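Local coordinates for protein pectate lyase (Bacillus, PDB 3VMV) that probably cleaves polygalacturonate (pectate), as a secreted polysaccharide lyase of family 1 built on a parallel beta-helix, at residues 113-116 with 121-124; 141-146 with 203-208; 183-188 with 270-275; 256-261 with 265-270. All blocks are in the same frame, centred on the assembly; numbering follows the deposited sequence.

Contact 1 of 4, residues 113-116 with 121-124; sequences HHVR and TAIE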
loop_
_atom_site.group_PDB
_atom_site.type_symbol
_atom_site.label_atom_id
_atom_site.label_comp_id
_atom_site.label_asym_id
_atom_site.label_seq_id
_atom_site.Cartn_x
_atom_site.Cartn_y
_atom_site.Cartn_z
ATOM N N HIS A 113 1.939 -8.700 9.415
ATOM C CA HIS A 113 0.947 -8.325 10.389
ATOM C C HIS A 113 1.511 -8.081 11.789
ATOM O O HIS A 113 2.587 -8.510 12.144
ATOM C CB HIS A 113 -0.149 -9.413 10.437
ATOM C CG HIS A 113 0.355 -10.740 10.931
ATOM N ND1 HIS A 113 0.262 -11.124 12.254
ATOM C CD2 HIS A 113 0.956 -11.771 10.287
ATOM C CE1 HIS A 113 0.786 -12.331 12.404
ATOM N NE2 HIS A 113 1.221 -12.746 11.226
ATOM N N HIS A 114 0.731 -7.314 12.544
ATOM C CA HIS A 114 1.033 -6.971 13.934
ATOM C C HIS A 114 2.417 -6.337 14.010
ATOM O O HIS A 114 3.189 -6.642 14.932
ATOM C CB HIS A 114 0.898 -8.163 14.886
ATOM C CG HIS A 114 -0.504 -8.658 14.991
ATOM N ND1 HIS A 114 -1.025 -9.604 14.129
ATOM C CD2 HIS A 114 -1.514 -8.294 15.814
ATOM C CE1 HIS A 114 -2.289 -9.837 14.455
ATOM N NE2 HIS A 114 -2.606 -9.068 15.485
ATOM N N VAL A 115 2.688 -5.407 13.089
ATOM C CA VAL A 115 3.998 -4.752 13.073
ATOM C C VAL A 115 3.969 -3.554 14.017
ATOM O O VAL A 115 3.345 -2.539 13.731
ATOM C CB VAL A 115 4.405 -4.334 11.660
ATOM C CG1 VAL A 115 5.884 -3.800 11.644
ATOM C CG2 VAL A 115 4.324 -5.574 10.731
ATOM N N ARG A 116 4.640 -3.679 15.156
ATOM C CA ARG A 116 4.800 -2.575 16.104
ATOM C C ARG A 116 6.231 -1.997 16.079
ATOM O O ARG A 116 6.421 -0.775 16.096
ATOM C CB ARG A 116 4.473 -3.023 17.531
ATOM C CG ARG A 116 4.867 -1.969 18.561
ATOM C CD ARG A 116 4.164 -2.129 19.889
ATOM N NE ARG A 116 4.741 -1.210 20.874
ATOM C CZ ARG A 116 4.495 0.101 20.957
ATOM N NH1 ARG A 116 3.644 0.709 20.145
ATOM N NH2 ARG A 116 5.104 0.817 21.896
ATOM N N THR A 121 5.241 -0.508 10.638
ATOM C CA THR A 121 4.471 -0.476 9.397
ATOM C C THR A 121 4.772 -1.712 8.559
ATOM O O THR A 121 5.929 -2.134 8.448
ATOM C CB THR A 121 4.838 0.801 8.626
ATOM O OG1 THR A 121 4.357 1.946 9.370
ATOM C CG2 THR A 121 4.202 0.824 7.229
ATOM N N ALA A 122 3.741 -2.315 7.965
ATOM C CA ALA A 122 3.954 -3.580 7.255
ATOM C C ALA A 122 4.846 -3.376 6.007
ATOM O O ALA A 122 5.777 -4.144 5.794
ATOM C CB ALA A 122 2.612 -4.250 6.875
ATOM N N ILE A 123 4.528 -2.381 5.166
ATOM C CA ILE A 123 5.443 -2.017 4.088
ATOM C C ILE A 123 5.563 -0.513 4.051
ATOM O O ILE A 123 4.577 0.190 3.845
ATOM C CB ILE A 123 4.980 -2.510 2.723
ATOM C CG1 ILE A 123 4.766 -4.017 2.761
ATOM C CG2 ILE A 123 6.043 -2.168 1.646
ATOM C CD1 ILE A 123 4.234 -4.619 1.414
ATOM N N GLU A 124 6.778 -0.008 4.255
ATOM C CA GLU A 124 7.075 1.403 4.100
ATOM C C GLU A 124 7.817 1.613 2.804
ATOM O O GLU A 124 8.859 0.983 2.596
ATOM C CB GLU A 124 7.917 1.920 5.278
ATOM C CG GLU A 124 8.465 3.357 4.951
ATOM C CD GLU A 124 8.912 4.228 6.135
ATOM O OE1 GLU A 124 8.055 4.809 6.856
ATOM O OE2 GLU A 124 10.141 4.395 6.312
#

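Contact 2 of 4, residues 141-146 with 203-208; sequences SEFPGN and NLNSRV. With SO4 (sulfate ion), chain C.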
loop_
_atom_site.group_PDB
_atom_site.type_symbol
_atom_site.label_atom_id
_atom_site.label_comp_id
_atom_site.label_asym_id
_atom_site.label_seq_id
_atom_site.Cartn_x
_atom_site.Cartn_y
_atom_site.Cartn_z
ATOM N N SER A 141 -3.644 -5.901 11.702
ATOM C CA SER A 141 -3.162 -5.893 13.095
ATOM C C SER A 141 -4.372 -6.154 13.980
ATOM O O SER A 141 -4.897 -7.272 13.926
ATOM C CB SER A 141 -2.354 -4.630 13.461
ATOM O OG SER A 141 -3.129 -3.453 13.485
ATOM N N GLU A 142 -4.840 -5.169 14.763
ATOM C CA GLU A 142 -6.108 -5.326 15.461
ATOM C C GLU A 142 -6.875 -4.015 15.377
ATOM O O GLU A 142 -6.268 -2.930 15.427
ATOM C CB GLU A 142 -5.881 -5.652 16.948
ATOM C CG GLU A 142 -5.069 -6.883 17.263
ATOM C CD GLU A 142 -5.753 -8.196 16.902
ATOM O OE1 GLU A 142 -6.997 -8.236 16.757
ATOM O OE2 GLU A 142 -5.038 -9.231 16.800
ATOM N N PHE A 143 -8.201 -4.105 15.297
ATOM C CA PHE A 143 -9.061 -2.929 15.422
ATOM C C PHE A 143 -10.381 -3.399 16.041
ATOM O O PHE A 143 -11.062 -4.242 15.456
ATOM C CB PHE A 143 -9.335 -2.277 14.082
ATOM C CG PHE A 143 -10.304 -1.148 14.174
ATOM C CD1 PHE A 143 -9.969 0.037 14.832
ATOM C CD2 PHE A 143 -11.575 -1.291 13.657
ATOM C CE1 PHE A 143 -10.854 1.047 14.990
ATOM C CE2 PHE A 143 -12.495 -0.238 13.778
ATOM C CZ PHE A 143 -12.135 0.915 14.461
ATOM N N PRO A 144 -10.781 -2.815 17.180
ATOM C CA PRO A 144 -10.110 -1.706 17.868
ATOM C C PRO A 144 -8.938 -2.166 18.729
ATOM O O PRO A 144 -8.173 -1.322 19.243
ATOM C CB PRO A 144 -11.229 -1.133 18.780
ATOM C CG PRO A 144 -12.088 -2.274 19.035
ATOM C CD PRO A 144 -12.148 -3.017 17.703
ATOM N N GLY A 145 -8.800 -3.470 18.911
ATOM C CA GLY A 145 -7.748 -3.986 19.773
ATOM C C GLY A 145 -7.833 -3.390 21.171
ATOM O O GLY A 145 -8.930 -3.306 21.745
ATOM N N ASN A 146 -6.669 -2.998 21.693
ATOM C CA ASN A 146 -6.517 -2.337 23.003
ATOM C C ASN A 146 -6.940 -0.874 23.041
ATOM O O ASN A 146 -6.800 -0.209 24.075
ATOM C CB ASN A 146 -5.065 -2.474 23.557
ATOM C CG ASN A 146 -4.043 -1.415 22.957
ATOM O OD1 ASN A 146 -4.274 -0.808 21.875
ATOM N ND2 ASN A 146 -2.876 -1.235 23.664
ATOM N N ASN A 203 -12.819 -3.496 8.003
ATOM C CA ASN A 203 -12.677 -3.333 9.464
ATOM C C ASN A 203 -11.457 -2.474 9.820
ATOM O O ASN A 203 -10.509 -2.921 10.505
ATOM C CB ASN A 203 -12.681 -4.656 10.211
ATOM C CG ASN A 203 -12.772 -4.453 11.703
ATOM O OD1 ASN A 203 -13.568 -3.638 12.181
ATOM N ND2 ASN A 203 -11.989 -5.210 12.448
ATOM N N LEU A 204 -11.513 -1.223 9.337
ATOM C CA LEU A 204 -10.420 -0.258 9.466
ATOM C C LEU A 204 -10.970 0.970 10.105
ATOM O O LEU A 204 -12.167 1.249 9.985
ATOM C CB LEU A 204 -9.829 0.111 8.087
ATOM C CG LEU A 204 -9.412 -1.114 7.259
ATOM C CD1 LEU A 204 -9.140 -0.623 5.839
ATOM C CD2 LEU A 204 -8.182 -1.816 7.856
ATOM N N ASN A 205 -10.118 1.768 10.763
ATOM C CA ASN A 205 -10.629 3.040 11.270
ATOM C C ASN A 205 -10.529 4.194 10.264
ATOM O O ASN A 205 -11.485 4.944 10.040
ATOM C CB ASN A 205 -9.930 3.435 12.576
ATOM C CG ASN A 205 -10.612 4.615 13.251
ATOM O OD1 ASN A 205 -9.995 5.677 13.475
ATOM N ND2 ASN A 205 -11.858 4.455 13.539
ATOM N N SER A 206 -9.346 4.368 9.704
ATOM C CA SER A 206 -9.081 5.570 8.868
ATOM C C SER A 206 -7.914 5.377 7.929
ATOM O O SER A 206 -7.289 4.326 7.911
ATOM C CB SER A 206 -8.802 6.803 9.747
ATOM O OG SER A 206 -7.524 6.685 10.363
ATOM N N ARG A 207 -7.649 6.406 7.128
ATOM C CA ARG A 207 -6.516 6.454 6.193
ATOM C C ARG A 207 -6.618 5.388 5.126
ATOM O O ARG A 207 -5.799 4.455 5.074
ATOM C CB ARG A 207 -5.162 6.303 6.884
ATOM C CG ARG A 207 -4.847 7.319 7.980
ATOM C CD ARG A 207 -3.351 7.184 8.251
ATOM N NE ARG A 207 -2.898 8.107 9.304
ATOM C CZ ARG A 207 -1.668 8.068 9.821
ATOM N NH1 ARG A 207 -0.808 7.129 9.447
ATOM N NH2 ARG A 207 -1.333 8.959 10.764
ATOM N N VAL A 208 -7.631 5.505 4.272
ATOM C CA VAL A 208 -7.833 4.493 3.219
ATOM C C VAL A 208 -7.872 5.052 1.797
ATOM O O VAL A 208 -8.864 4.859 1.061
ATOM C CB VAL A 208 -9.075 3.594 3.510
ATOM C CG1 VAL A 208 -8.941 2.256 2.806
ATOM C CG2 VAL A 208 -9.214 3.347 5.018
HETATM S S SO4 C . -3.420 13.189 10.607
HETATM O O1 SO4 C . -2.774 14.400 10.045
HETATM O O2 SO4 C . -2.480 12.068 10.512
HETATM O O3 SO4 C . -3.790 13.443 12.000
HETATM O O4 SO4 C . -4.622 12.835 9.832
#

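Contact 3 of 4, residues 183-188 with 270-275; sequences HTDNAS and GSPSTG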
loop_
_atom_site.group_PDB
_atom_site.type_symbol
_atom_site.label_atom_id
_atom_site.label_comp_id
_atom_site.label_asym_id
_atom_site.label_seq_id
_atom_site.Cartn_x
_atom_site.Cartn_y
_atom_site.Cartn_z
ATOM N N HIS A 183 3.701 11.884 4.231
ATOM C CA HIS A 183 3.671 11.835 5.702
ATOM C C HIS A 183 3.634 13.211 6.364
ATOM O O HIS A 183 3.441 13.311 7.574
ATOM C CB HIS A 183 4.902 11.045 6.230
ATOM C CG HIS A 183 6.190 11.816 6.175
ATOM N ND1 HIS A 183 6.791 12.206 4.997
ATOM C CD2 HIS A 183 6.949 12.349 7.167
ATOM C CE1 HIS A 183 7.873 12.920 5.258
ATOM N NE2 HIS A 183 7.988 13.028 6.570
ATOM N N THR A 184 3.847 14.259 5.575
ATOM C CA THR A 184 3.907 15.619 6.096
ATOM C C THR A 184 3.473 16.604 5.016
ATOM O O THR A 184 3.500 16.282 3.830
ATOM C CB THR A 184 5.320 15.967 6.588
ATOM O OG1 THR A 184 5.241 17.121 7.439
ATOM C CG2 THR A 184 6.268 16.252 5.418
ATOM N N ASP A 185 3.049 17.798 5.433
ATOM C CA ASP A 185 2.628 18.821 4.469
ATOM C C ASP A 185 3.832 19.539 3.869
ATOM O O ASP A 185 4.029 20.750 4.085
ATOM C CB ASP A 185 1.712 19.827 5.152
ATOM C CG ASP A 185 0.407 19.192 5.650
ATOM O OD1 ASP A 185 -0.082 18.194 5.045
ATOM O OD2 ASP A 185 -0.129 19.720 6.647
ATOM N N ASN A 186 4.649 18.777 3.141
ATOM C CA ASN A 186 5.785 19.327 2.398
ATOM C C ASN A 186 5.686 18.800 0.967
ATOM O O ASN A 186 5.923 17.586 0.702
ATOM C CB ASN A 186 7.086 18.899 3.078
ATOM C CG ASN A 186 8.311 19.446 2.386
ATOM O OD1 ASN A 186 8.267 19.796 1.204
ATOM N ND2 ASN A 186 9.407 19.575 3.139
ATOM N N ALA A 187 5.252 19.675 0.065
ATOM C CA ALA A 187 5.042 19.258 -1.313
ATOM C C ALA A 187 6.303 18.672 -1.914
ATOM O O ALA A 187 6.220 17.781 -2.743
ATOM C CB ALA A 187 4.595 20.440 -2.146
ATOM N N SER A 188 7.470 19.172 -1.517
ATOM C CA SER A 188 8.708 18.708 -2.144
ATOM C C SER A 188 9.095 17.289 -1.756
ATOM O O SER A 188 10.008 16.721 -2.364
ATOM C CB SER A 188 9.860 19.673 -1.822
ATOM O OG SER A 188 10.308 19.466 -0.501
ATOM N N GLY A 270 -6.935 17.333 9.045
ATOM C CA GLY A 270 -5.832 18.275 9.033
ATOM C C GLY A 270 -5.273 18.592 7.661
ATOM O O GLY A 270 -5.886 18.254 6.648
ATOM N N SER A 271 -4.084 19.216 7.651
ATOM C CA SER A 271 -3.486 19.913 6.479
ATOM C C SER A 271 -4.199 21.250 6.223
ATOM O O SER A 271 -5.341 21.439 6.613
ATOM C CB SER A 271 -3.482 19.053 5.198
ATOM O OG SER A 271 -2.726 17.850 5.342
ATOM N N PRO A 272 -3.495 22.178 5.576
ATOM C CA PRO A 272 -4.075 23.520 5.498
ATOM C C PRO A 272 -5.140 23.681 4.426
ATOM O O PRO A 272 -5.900 24.659 4.482
ATOM C CB PRO A 272 -2.865 24.423 5.213
ATOM C CG PRO A 272 -1.765 23.522 4.784
ATOM C CD PRO A 272 -2.039 22.156 5.372
ATOM N N SER A 273 -5.228 22.742 3.479
ATOM C CA SER A 273 -6.251 22.869 2.435
ATOM C C SER A 273 -6.638 21.490 1.918
ATOM O O SER A 273 -5.952 20.503 2.187
ATOM C CB SER A 273 -5.724 23.715 1.279
ATOM O OG SER A 273 -4.570 23.134 0.710
ATOM N N THR A 274 -7.732 21.471 1.163
ATOM C CA THR A 274 -8.306 20.252 0.618
ATOM C C THR A 274 -7.529 19.685 -0.563
ATOM O O THR A 274 -6.813 20.386 -1.267
ATOM C CB THR A 274 -9.749 20.545 0.182
ATOM O OG1 THR A 274 -10.472 19.331 -0.071
ATOM C CG2 THR A 274 -9.781 21.436 -1.084
ATOM N N GLY A 275 -7.752 18.392 -0.794
ATOM C CA GLY A 275 -7.420 17.778 -2.081
ATOM C C GLY A 275 -8.704 17.693 -2.896
ATOM O O GLY A 275 -9.722 18.312 -2.573
#

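Contact 4 of 4, residues 256-261 with 265-270; sequences PTTGFI and VGWFYG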
loop_
_atom_site.group_PDB
_atom_site.type_symbol
_atom_site.label_atom_id
_atom_site.label_comp_id
_atom_site.label_asym_id
_atom_site.label_seq_id
_atom_site.Cartn_x
_atom_site.Cartn_y
_atom_site.Cartn_z
ATOM N N PRO A 256 -14.620 17.399 13.101
ATOM C CA PRO A 256 -14.526 18.629 13.895
ATOM C C PRO A 256 -13.538 19.638 13.319
ATOM O O PRO A 256 -13.687 20.832 13.580
ATOM C CB PRO A 256 -14.015 18.133 15.258
ATOM C CG PRO A 256 -14.444 16.704 15.330
ATOM C CD PRO A 256 -14.373 16.187 13.907
ATOM N N THR A 257 -12.555 19.175 12.562
ATOM C CA THR A 257 -11.540 20.077 12.001
ATOM C C THR A 257 -11.991 20.719 10.684
ATOM O O THR A 257 -11.912 21.927 10.527
ATOM C CB THR A 257 -10.193 19.354 11.787
ATOM O OG1 THR A 257 -9.732 18.815 13.037
ATOM C CG2 THR A 257 -9.161 20.309 11.232
ATOM N N THR A 258 -12.458 19.916 9.724
ATOM C CA THR A 258 -12.786 20.464 8.405
ATOM C C THR A 258 -14.284 20.629 8.163
ATOM O O THR A 258 -14.710 21.250 7.164
ATOM C CB THR A 258 -12.301 19.502 7.279
ATOM O OG1 THR A 258 -13.043 18.276 7.383
ATOM C CG2 THR A 258 -10.817 19.206 7.389
ATOM N N GLY A 259 -15.095 20.039 9.036
ATOM C CA GLY A 259 -16.535 20.103 8.914
ATOM C C GLY A 259 -17.088 19.140 7.881
ATOM O O GLY A 259 -18.314 19.054 7.707
ATOM N N PHE A 260 -16.203 18.379 7.229
ATOM C CA PHE A 260 -16.641 17.521 6.136
ATOM C C PHE A 260 -17.373 16.286 6.693
ATOM O O PHE A 260 -16.962 15.699 7.709
ATOM C CB PHE A 260 -15.416 17.099 5.304
ATOM C CG PHE A 260 -15.715 16.796 3.856
ATOM C CD1 PHE A 260 -15.353 17.697 2.862
ATOM C CD2 PHE A 260 -16.303 15.590 3.481
ATOM C CE1 PHE A 260 -15.620 17.436 1.527
ATOM C CE2 PHE A 260 -16.593 15.328 2.135
ATOM C CZ PHE A 260 -16.257 16.269 1.156
ATOM N N ILE A 261 -18.442 15.869 6.037
ATOM C CA ILE A 261 -19.137 14.653 6.456
ATOM C C ILE A 261 -18.234 13.428 6.346
ATOM O O ILE A 261 -17.736 13.138 5.275
ATOM C CB ILE A 261 -20.408 14.435 5.587
ATOM C CG1 ILE A 261 -21.410 15.555 5.870
ATOM C CG2 ILE A 261 -21.009 13.044 5.832
ATOM C CD1 ILE A 261 -22.601 15.536 4.939
ATOM N N VAL A 265 -15.045 9.429 0.923
ATOM C CA VAL A 265 -14.049 10.349 0.395
ATOM C C VAL A 265 -14.340 11.747 0.906
ATOM O O VAL A 265 -15.496 12.080 1.166
ATOM C CB VAL A 265 -14.023 10.281 -1.174
ATOM C CG1 VAL A 265 -15.327 10.718 -1.773
ATOM C CG2 VAL A 265 -12.825 11.068 -1.757
ATOM N N GLY A 266 -13.287 12.543 1.089
ATOM C CA GLY A 266 -13.440 13.938 1.475
ATOM C C GLY A 266 -12.135 14.445 2.030
ATOM O O GLY A 266 -11.072 13.855 1.761
ATOM N N TRP A 267 -12.227 15.534 2.800
ATOM C CA TRP A 267 -11.047 16.156 3.385
ATOM C C TRP A 267 -11.295 16.161 4.883
ATOM O O TRP A 267 -12.282 16.755 5.324
ATOM C CB TRP A 267 -10.919 17.598 2.860
ATOM C CG TRP A 267 -9.835 18.378 3.584
ATOM C CD1 TRP A 267 -8.681 17.854 4.115
ATOM C CD2 TRP A 267 -9.792 19.790 3.841
ATOM N NE1 TRP A 267 -7.941 18.849 4.692
ATOM C CE2 TRP A 267 -8.588 20.046 4.529
ATOM C CE3 TRP A 267 -10.649 20.855 3.566
ATOM C CZ2 TRP A 267 -8.234 21.324 4.957
ATOM C CZ3 TRP A 267 -10.293 22.122 3.980
ATOM C CH2 TRP A 267 -9.086 22.344 4.663
ATOM N N PHE A 268 -10.404 15.494 5.626
ATOM C CA PHE A 268 -10.593 15.269 7.063
ATOM C C PHE A 268 -9.317 15.533 7.858
ATOM O O PHE A 268 -8.201 15.377 7.350
ATOM C CB PHE A 268 -11.001 13.811 7.301
ATOM C CG PHE A 268 -12.111 13.339 6.403
ATOM C CD1 PHE A 268 -13.402 13.845 6.555
ATOM C CD2 PHE A 268 -11.866 12.412 5.415
ATOM C CE1 PHE A 268 -14.429 13.374 5.724
ATOM C CE2 PHE A 268 -12.901 11.953 4.586
ATOM C CZ PHE A 268 -14.159 12.442 4.739
ATOM N N TYR A 269 -9.521 15.943 9.113
ATOM C CA TYR A 269 -8.508 15.862 10.200
ATOM C C TYR A 269 -7.449 16.958 10.203
ATOM O O TYR A 269 -7.064 17.434 11.267
ATOM C CB TYR A 269 -7.741 14.524 10.224
ATOM C CG TYR A 269 -8.605 13.271 10.213
ATOM C CD1 TYR A 269 -9.740 13.162 10.998
ATOM C CD2 TYR A 269 -8.245 12.204 9.418
ATOM C CE1 TYR A 269 -10.515 11.996 10.975
ATOM C CE2 TYR A 269 -9.009 11.043 9.368
ATOM C CZ TYR A 269 -10.133 10.940 10.155
ATOM O OH TYR A 269 -10.872 9.766 10.134
ATOM N N GLY A 270 -6.935 17.333 9.045
ATOM C CA GLY A 270 -5.832 18.275 9.033
ATOM C C GLY A 270 -5.273 18.592 7.661
ATOM O O GLY A 270 -5.886 18.254 6.648
HETATM O O HOH W 1 -17.646 11.824 2.840
#

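Contact 1 of 4, residues 113-116 with 121-124
V115 lays both of its methyl groups against the backbone of T121 and A122 where the chain of this parallel beta-helix turns from strand 111-113 toward strand 123-126. With chi1 at -173°, CG1 lies anti to the backbone N and comes against the T121 backbone, 3.5 Å from T121 N and close to T121 O, while CG2 projects from the other branch position and comes to 4.0 Å from A122 CA. The methyl tip of A122 is met less closely, V115 CG2 lying 4.4 Å from A122 CB. No hydrogen bond crosses between the segments; the contact is van der Waals, one methyl on the T121 backbone and the other on A122. T121 CB is directed away from the segment 113-116, and T121 OG1 is engaged by G154 N. A122 CB packs on I112 of strand 111-113 and F139 of strand 138-140, so V115 adds to a buried layer.

H113 does not touch the other segment. Its ring stacks with Y140 and its NE2 is hydrogen-bonded to E91 OE2, while H114 NE2 meets E142 OE2. Both imidazoles are thereby held at their outer nitrogens, which fixes their rotation. Their inner nitrogens face each other, each in the plane of the other ring: H113 ND1 and H114 ND1 are 2.7 Å apart in an almost straight hydrogen bond (172°) that either could donate.

Contact 2 of 4, residues 141-146 with 203-208
The ring of F143, carried by a loop of the parallel beta-helix, rests flat on the backbone of L204 and N205, with N205 N over its centre and L204 C toward its rim. P144 CB, beyond a cis peptide bond, lies over the opposite face, and the amide of N203 meets the ring edge close to its plane, F143 CD2 being 3.4 Å from N203 OD1. W176 adds an edge-to-face contact. This joins the loop after strand 138-140 to a later coil, where the chain turns a corner at N203, ahead of strand 204-206. F143 is swung over that corner by a chi1 of 175°, with CG anti to its backbone N, and the CE1 edge of the ring reaches the side chain of N205, CE1 lying 3.5 Å from N205 CB. An alanine in place of F143 would strip the ring from this backbone and would probably leave the N203 ND2 to F143 O bond as the main tie between these two segments. That bond is 3.3 Å long and bent to 148°, the donor tilted out of the carbonyl plane; the same ND2 also binds N174 OD1.

R207 opens the Arg-x-Pro-x-x-Arg sequence familiar from pectate lyases. Its extended side chain reaches a sulfate, probably from the crystallisation liquor, which R234 also binds; the R207 NH2 to sulfate O2 bond is weak, at 3.3 Å.

Contact 3 of 4, residues 183-188 with 270-275
The carboxylate of D185 points at S271 and P272 with its two oxygens doing different work. OD1 accepts the hydroxyl of S271, D185 OD1 and S271 OG being 2.7 Å apart, and OD2 lies against carbon, close to P272 CD and 3.4 Å from S271 CA. The contact bridges two surface loops of the parallel beta-helix, one after strand 177-181 and one after strand 265-266. D185 and the proline ring approach from opposite directions, with D185 OD2 3.3 Å from P272 CD. The serine comes to OD1 on the syn side, 21° out of the carboxylate plane. For D185, a chi1 of -63° places CG anti to the carbonyl carbon; the residue is the centre of an inverse gamma turn, and its CB is directed toward the other loop.

Neither end of the short bond is held by its mate alone. OD1 also makes a salt bridge with R212 NE, and S271 OG is hydrogen-bonded to R234 NE, so each partner also meets an arginine, whose charge would probably polarise it. One of these, R234, also binds the sulfate, about 6 Å from the S271 side chain.

Behind D185 the loop is tied by an Asx turn: N186 OD1 takes both S188 N, at 2.9 Å, and S188 OG, at 2.7 Å, from the same face of its plane.

Contact 4 of 4, residues 256-261 with 265-270
F260 can be traced along residues 265-268 atom by atom. Its CB lies 3.2 Å from W267 O, and CG and CD1 lie by W267 N and O. The other ortho carbon, CD2, lies 3.7 Å from F268 CE1; the two rings stand at 86° to each other. Further out, CE1 is near both W267 N and G266 CA, which lie over one face of the ring, and CE2 is 3.6 Å from V265 O. CE2 and CZ cover G266, whose CA makes a CH-pi contact over that face. Cutting F260 back to an alanine would probably leave G266 CA without its aromatic cover and F268 without this neighbour.

T258 secures the same carbonyl: T258 OG1 donates to W267 O at 2.7 Å and accepts from F260 N, while its CG2 sits over the five-membered ring of W267, 3.7 Å from the centroid. At the F260 end a water donates to both I261 O and V265 O. W267 NE1 in turn binds G270 O, 2.9 Å away. The whole is a loop folded back nearly antiparallel on residues 265-270, which begin with the short strand 265-266 of the parallel beta-helix, with an ST turn at T258.

All four contacts belong to loops and strand ends of one parallel beta-helix. Contact 1 closes before contact 2 opens; their centres are 13 Å apart, and they touch each other through H114 and E142. Contacts 2 and 3 then alternate their segments along the chain, though their centres are 23 Å apart and they do not touch. Contact 4 is nested within the loop closed by contact 3; the two share G270, and W267 packs on residues 272-274. Contact 2 also reaches contact 4, where S206 CB lies against Y269. Contacts 1 and 4 are local folds-back, 26 Å apart between centres, whereas contacts 2 and 3 join parts of the chain far apart in sequence.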